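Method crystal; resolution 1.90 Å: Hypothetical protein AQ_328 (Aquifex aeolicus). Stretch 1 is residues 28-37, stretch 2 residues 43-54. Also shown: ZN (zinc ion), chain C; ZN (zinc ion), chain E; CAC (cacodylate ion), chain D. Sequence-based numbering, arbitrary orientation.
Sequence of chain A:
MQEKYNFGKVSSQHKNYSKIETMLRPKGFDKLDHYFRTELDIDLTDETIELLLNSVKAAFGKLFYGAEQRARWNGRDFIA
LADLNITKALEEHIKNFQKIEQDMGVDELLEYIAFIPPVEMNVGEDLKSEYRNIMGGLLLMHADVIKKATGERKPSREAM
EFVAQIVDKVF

Stretch 1, residues 28-37: GFDKLDHYFR
Stretch 2 43-54: DLTDETIELLLN

Two helices from one chain, residues 29-37 and 46-54, meet almost at right angles: their N-to-C directions differ by 95° and their axes approach to 11.1 Å. The register is set by Phe 29 CA to Ile 49 CA at 7.3 Å and Asp 33 CA to Leu 44 CA at 5.9 Å. No direct hydrogen bond joins the stretches; apolar packing and bridging waters hold them, burying 555 Å² in all.

Gly 28 precedes the first helix with phi/psi of 93/-34, where a CB would be jammed against the preceding carbonyl O, so glycine suits the position. Its O accepts from Leu 32 N at 2.9 Å, beginning the i to i+4 ladder that runs to Arg 37. Leu 44 is extended (-95/155), and Thr 45 (-119/169) caps the second helix. With Thr 45 at chi1 62° (p) and Thr 48 at 53° (p), the two residues exchange bonds: Thr 48 N donates to Thr 45 OG1 at 3.2 Å, and Thr 45 N to Thr 48 OG1 at 3.0 Å. A short hydroxyl side chain can thus serve a backbone NH at each position.

Phe 29 is the knob of the contact. Its CA-to-CB bond points sideways, but chi1 of -82° (m) and chi2 of 40° bring the ring among Asp 46, Ile 49, Glu 50 and Leu 53. Ile 49 (m, t) lays CG2 over one ring face, 3.6 Å from the centroid and only 10° off the normal, a CH-pi contact. The electropositive ring edge meets carboxylate oxygens: Phe 29 CZ lies 3.1 Å from Glu 50 OE2, and Phe 29 CD2 lies 3.6 Å from Asp 46 OD1. Leu 53 CD1 approaches Phe 29 CE1 obliquely at 3.7 Å.

One and two turns further along, Leu 32 and Phe 36 point toward the other stretch. Leu 32 (t, chi2 69°) places CD2 4.1 Å from Ile 49 CG2, 4.2 Å from Leu 44 CD1 and 4.2 Å from Leu 52 CD2. Phe 36, with chi1 of -93° between wells and chi2 of 55°, sets CD2 3.7 Å from Leu 44 CD1 and CE2 4.0 Å from Leu 52 CD2. Leu 44 (m, t) and Leu 52 (t, p) supply the branched methyls that fill this buried space.

Asp 33 (chi1 174°, t; chi2 3°) forms the polar side. Asp 33 OD2 binds ZN of the chain C zinc ion at 2.0 Å, and its OD1 forms a salt bridge with Arg 37 NH2 at 3.1 Å, one turn on. Water 1 accepts from Leu 44 N at 2.9 Å and lies 2.7 Å from Asp 33 O, bridging the two backbones; water 2 links Asp 33 OD2 (2.8 Å) to Leu 44 O (2.7 Å). Arg 37 (t, t, p) also donates from NH1 to cacodylate O2 at 2.8 Å, while Asp 46 OD2 binds ZN of the chain E zinc ion at 2.0 Å.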

# COMPACT_ATOMS: atom_id res chain seq x y z
N GLY A 28 11.41 8.80 1.30
CA GLY A 28 10.69 7.89 0.44
C GLY A 28 10.04 8.49 -0.79
O GLY A 28 9.98 7.82 -1.81
N PHE A 29 9.55 9.73 -0.70
CA PHE A 29 8.77 10.41 -1.75
C PHE A 29 9.63 10.49 -3.00
O PHE A 29 9.26 10.05 -4.09
CB PHE A 29 8.37 11.82 -1.32
CG PHE A 29 7.14 11.92 -0.45
CD1 PHE A 29 6.88 11.01 0.57
CD2 PHE A 29 6.24 12.96 -0.65
CE1 PHE A 29 5.76 11.13 1.35
CE2 PHE A 29 5.10 13.08 0.13
CZ PHE A 29 4.86 12.17 1.14
N ASP A 30 10.81 11.07 -2.81
CA ASP A 30 11.91 11.04 -3.76
C ASP A 30 11.97 9.75 -4.58
O ASP A 30 11.80 9.75 -5.79
CB ASP A 30 13.18 11.25 -2.91
CG ASP A 30 12.99 10.79 -1.44
OD1 ASP A 30 13.36 9.64 -1.03
OD2 ASP A 30 12.39 11.56 -0.65
N LYS A 31 12.18 8.62 -3.91
CA LYS A 31 12.39 7.31 -4.53
C LYS A 31 11.14 6.74 -5.18
O LYS A 31 11.20 6.03 -6.19
CB LYS A 31 12.91 6.35 -3.46
CG LYS A 31 14.29 6.82 -3.01
CD LYS A 31 14.70 6.34 -1.64
CE LYS A 31 15.11 4.92 -1.67
NZ LYS A 31 16.29 4.75 -0.75
N LEU A 32 9.99 7.04 -4.56
CA LEU A 32 8.71 6.60 -5.11
C LEU A 32 8.44 7.38 -6.39
O LEU A 32 8.10 6.79 -7.40
CB LEU A 32 7.61 6.86 -4.10
CG LEU A 32 6.22 6.32 -4.51
CD1 LEU A 32 6.19 4.80 -4.50
CD2 LEU A 32 5.18 6.90 -3.59
N ASP A 33 8.61 8.70 -6.30
CA ASP A 33 8.43 9.64 -7.42
C ASP A 33 9.24 9.14 -8.59
O ASP A 33 8.74 8.88 -9.68
CB ASP A 33 8.84 11.02 -6.93
CG ASP A 33 8.85 12.10 -8.00
OD1 ASP A 33 8.50 11.88 -9.18
OD2 ASP A 33 9.25 13.24 -7.71
N HIS A 34 10.53 8.98 -8.32
CA HIS A 34 11.46 8.48 -9.31
C HIS A 34 11.07 7.10 -9.86
O HIS A 34 11.12 6.91 -11.08
CB HIS A 34 12.87 8.55 -8.71
CG HIS A 34 13.95 8.30 -9.70
ND1 HIS A 34 14.78 9.31 -10.15
CD2 HIS A 34 14.31 7.18 -10.35
CE1 HIS A 34 15.64 8.80 -11.01
NE2 HIS A 34 15.37 7.51 -11.16
N TYR A 35 10.67 6.12 -9.06
CA TYR A 35 10.24 4.83 -9.59
C TYR A 35 8.92 4.87 -10.41
O TYR A 35 8.78 4.21 -11.45
CB TYR A 35 10.03 3.81 -8.45
CG TYR A 35 9.77 2.43 -8.98
CD1 TYR A 35 10.81 1.63 -9.38
CD2 TYR A 35 8.48 1.94 -9.13
CE1 TYR A 35 10.60 0.36 -9.89
CE2 TYR A 35 8.25 0.67 -9.64
CZ TYR A 35 9.31 -0.11 -10.02
OH TYR A 35 9.14 -1.37 -10.53
N PHE A 36 7.92 5.58 -9.91
CA PHE A 36 6.66 5.69 -10.67
C PHE A 36 6.86 6.33 -12.06
O PHE A 36 6.26 5.92 -13.05
CB PHE A 36 5.64 6.44 -9.82
CG PHE A 36 4.76 5.53 -8.99
CD1 PHE A 36 5.30 4.62 -8.11
CD2 PHE A 36 3.36 5.61 -9.07
CE1 PHE A 36 4.48 3.80 -7.33
CE2 PHE A 36 2.54 4.80 -8.31
CZ PHE A 36 3.11 3.88 -7.44
N ARG A 37 7.71 7.35 -12.15
CA ARG A 37 7.93 8.07 -13.40
C ARG A 37 8.70 7.17 -14.36
O ARG A 37 8.23 6.87 -15.46
CB ARG A 37 8.67 9.37 -13.12
CG ARG A 37 8.98 10.18 -14.36
CD ARG A 37 9.63 11.54 -14.08
NE ARG A 37 11.02 11.42 -13.64
CZ ARG A 37 11.49 11.59 -12.39
NH1 ARG A 37 12.79 11.45 -12.20
NH2 ARG A 37 10.72 11.92 -11.36
N ASP A 43 3.51 10.22 -13.44
CA ASP A 43 4.14 11.41 -12.92
C ASP A 43 3.38 11.87 -11.68
O ASP A 43 2.29 12.42 -11.76
CB ASP A 43 4.15 12.45 -14.03
CG ASP A 43 4.82 13.76 -13.64
OD1 ASP A 43 5.34 13.88 -12.51
OD2 ASP A 43 4.86 14.76 -14.41
N LEU A 44 3.96 11.65 -10.50
CA LEU A 44 3.39 12.08 -9.22
C LEU A 44 3.93 13.44 -8.77
O LEU A 44 5.02 13.82 -9.15
CB LEU A 44 3.75 11.05 -8.14
CG LEU A 44 3.37 9.59 -8.30
CD1 LEU A 44 4.07 8.72 -7.23
CD2 LEU A 44 1.86 9.46 -8.23
N THR A 45 3.15 14.14 -7.94
CA THR A 45 3.54 15.33 -7.21
C THR A 45 3.40 15.04 -5.72
O THR A 45 2.80 14.01 -5.36
CB THR A 45 2.63 16.52 -7.52
OG1 THR A 45 1.27 16.23 -7.12
CG2 THR A 45 2.52 16.76 -9.01
N ASP A 46 3.92 15.92 -4.87
CA ASP A 46 3.75 15.76 -3.43
C ASP A 46 2.26 15.59 -3.09
O ASP A 46 1.93 14.72 -2.30
CB ASP A 46 4.33 16.92 -2.63
CG ASP A 46 5.86 16.96 -2.62
OD1 ASP A 46 6.51 15.91 -2.77
OD2 ASP A 46 6.54 18.00 -2.46
N GLU A 47 1.39 16.41 -3.68
CA GLU A 47 -0.06 16.35 -3.47
C GLU A 47 -0.65 14.98 -3.81
O GLU A 47 -1.46 14.44 -3.03
CB GLU A 47 -0.79 17.40 -4.30
CG GLU A 47 -2.30 17.37 -4.03
CD GLU A 47 -3.09 18.45 -4.75
OE1 GLU A 47 -2.75 18.84 -5.90
OE2 GLU A 47 -4.07 18.89 -4.12
N THR A 48 -0.29 14.43 -4.98
CA THR A 48 -0.85 13.14 -5.38
C THR A 48 -0.18 11.96 -4.68
O THR A 48 -0.81 10.91 -4.53
CB THR A 48 -0.89 12.93 -6.91
OG1 THR A 48 0.40 13.15 -7.53
CG2 THR A 48 -1.88 13.92 -7.54
N ILE A 49 1.09 12.09 -4.27
CA ILE A 49 1.72 11.08 -3.41
C ILE A 49 0.99 10.98 -2.09
O ILE A 49 0.75 9.87 -1.61
CB ILE A 49 3.22 11.35 -3.17
CG1 ILE A 49 4.01 11.14 -4.45
CG2 ILE A 49 3.78 10.45 -2.04
CD1 ILE A 49 5.40 11.81 -4.45
N GLU A 50 0.62 12.11 -1.48
CA GLU A 50 -0.13 12.08 -0.23
C GLU A 50 -1.48 11.34 -0.39
O GLU A 50 -1.87 10.55 0.48
CB GLU A 50 -0.39 13.49 0.29
CG GLU A 50 0.85 14.16 0.84
CD GLU A 50 1.28 13.60 2.19
OE1 GLU A 50 0.42 13.11 2.97
OE2 GLU A 50 2.49 13.66 2.47
N LEU A 51 -2.18 11.63 -1.48
CA LEU A 51 -3.45 10.97 -1.76
C LEU A 51 -3.26 9.47 -1.96
O LEU A 51 -4.04 8.67 -1.43
CB LEU A 51 -4.15 11.63 -2.96
CG LEU A 51 -4.67 13.05 -2.71
CD1 LEU A 51 -5.09 13.71 -4.02
CD2 LEU A 51 -5.84 13.04 -1.77
N LEU A 52 -2.22 9.11 -2.70
CA LEU A 52 -1.87 7.72 -2.97
C LEU A 52 -1.59 6.98 -1.66
O LEU A 52 -2.14 5.91 -1.40
CB LEU A 52 -0.66 7.65 -3.90
CG LEU A 52 0.03 6.29 -4.09
CD1 LEU A 52 -0.95 5.26 -4.70
CD2 LEU A 52 1.23 6.49 -4.95
N LEU A 53 -0.74 7.57 -0.83
CA LEU A 53 -0.40 6.97 0.47
C LEU A 53 -1.58 6.88 1.44
O LEU A 53 -1.66 5.91 2.21
CB LEU A 53 0.76 7.72 1.12
CG LEU A 53 2.08 7.73 0.37
CD1 LEU A 53 3.10 8.56 1.18
CD2 LEU A 53 2.59 6.33 0.12
N ASN A 54 -2.50 7.85 1.41
CA ASN A 54 -3.68 7.76 2.26
C ASN A 54 -4.56 6.60 1.80
O ASN A 54 -5.14 5.92 2.64
CB ASN A 54 -4.47 9.05 2.32
CG ASN A 54 -3.79 10.12 3.16
OD1 ASN A 54 -2.94 9.84 4.00
ND2 ASN A 54 -4.20 11.37 2.93
ZN ZN C . 10.07 14.70 -8.79
ZN ZN E . 8.45 18.54 -2.53
AS CAC D . 13.21 13.27 -8.65
O1 CAC D . 11.96 14.33 -9.23
O2 CAC D . 13.50 11.81 -9.54
C1 CAC D . 14.91 14.25 -8.51
C2 CAC D . 12.54 12.74 -6.88
O HOH W 1 6.39 10.04 -10.47
O HOH W 2 7.12 15.08 -7.94
O HOH W 3 7.54 12.87 -11.59
O HOH W 4 8.85 14.77 -10.51
O HOH W 5 11.18 16.16 -7.87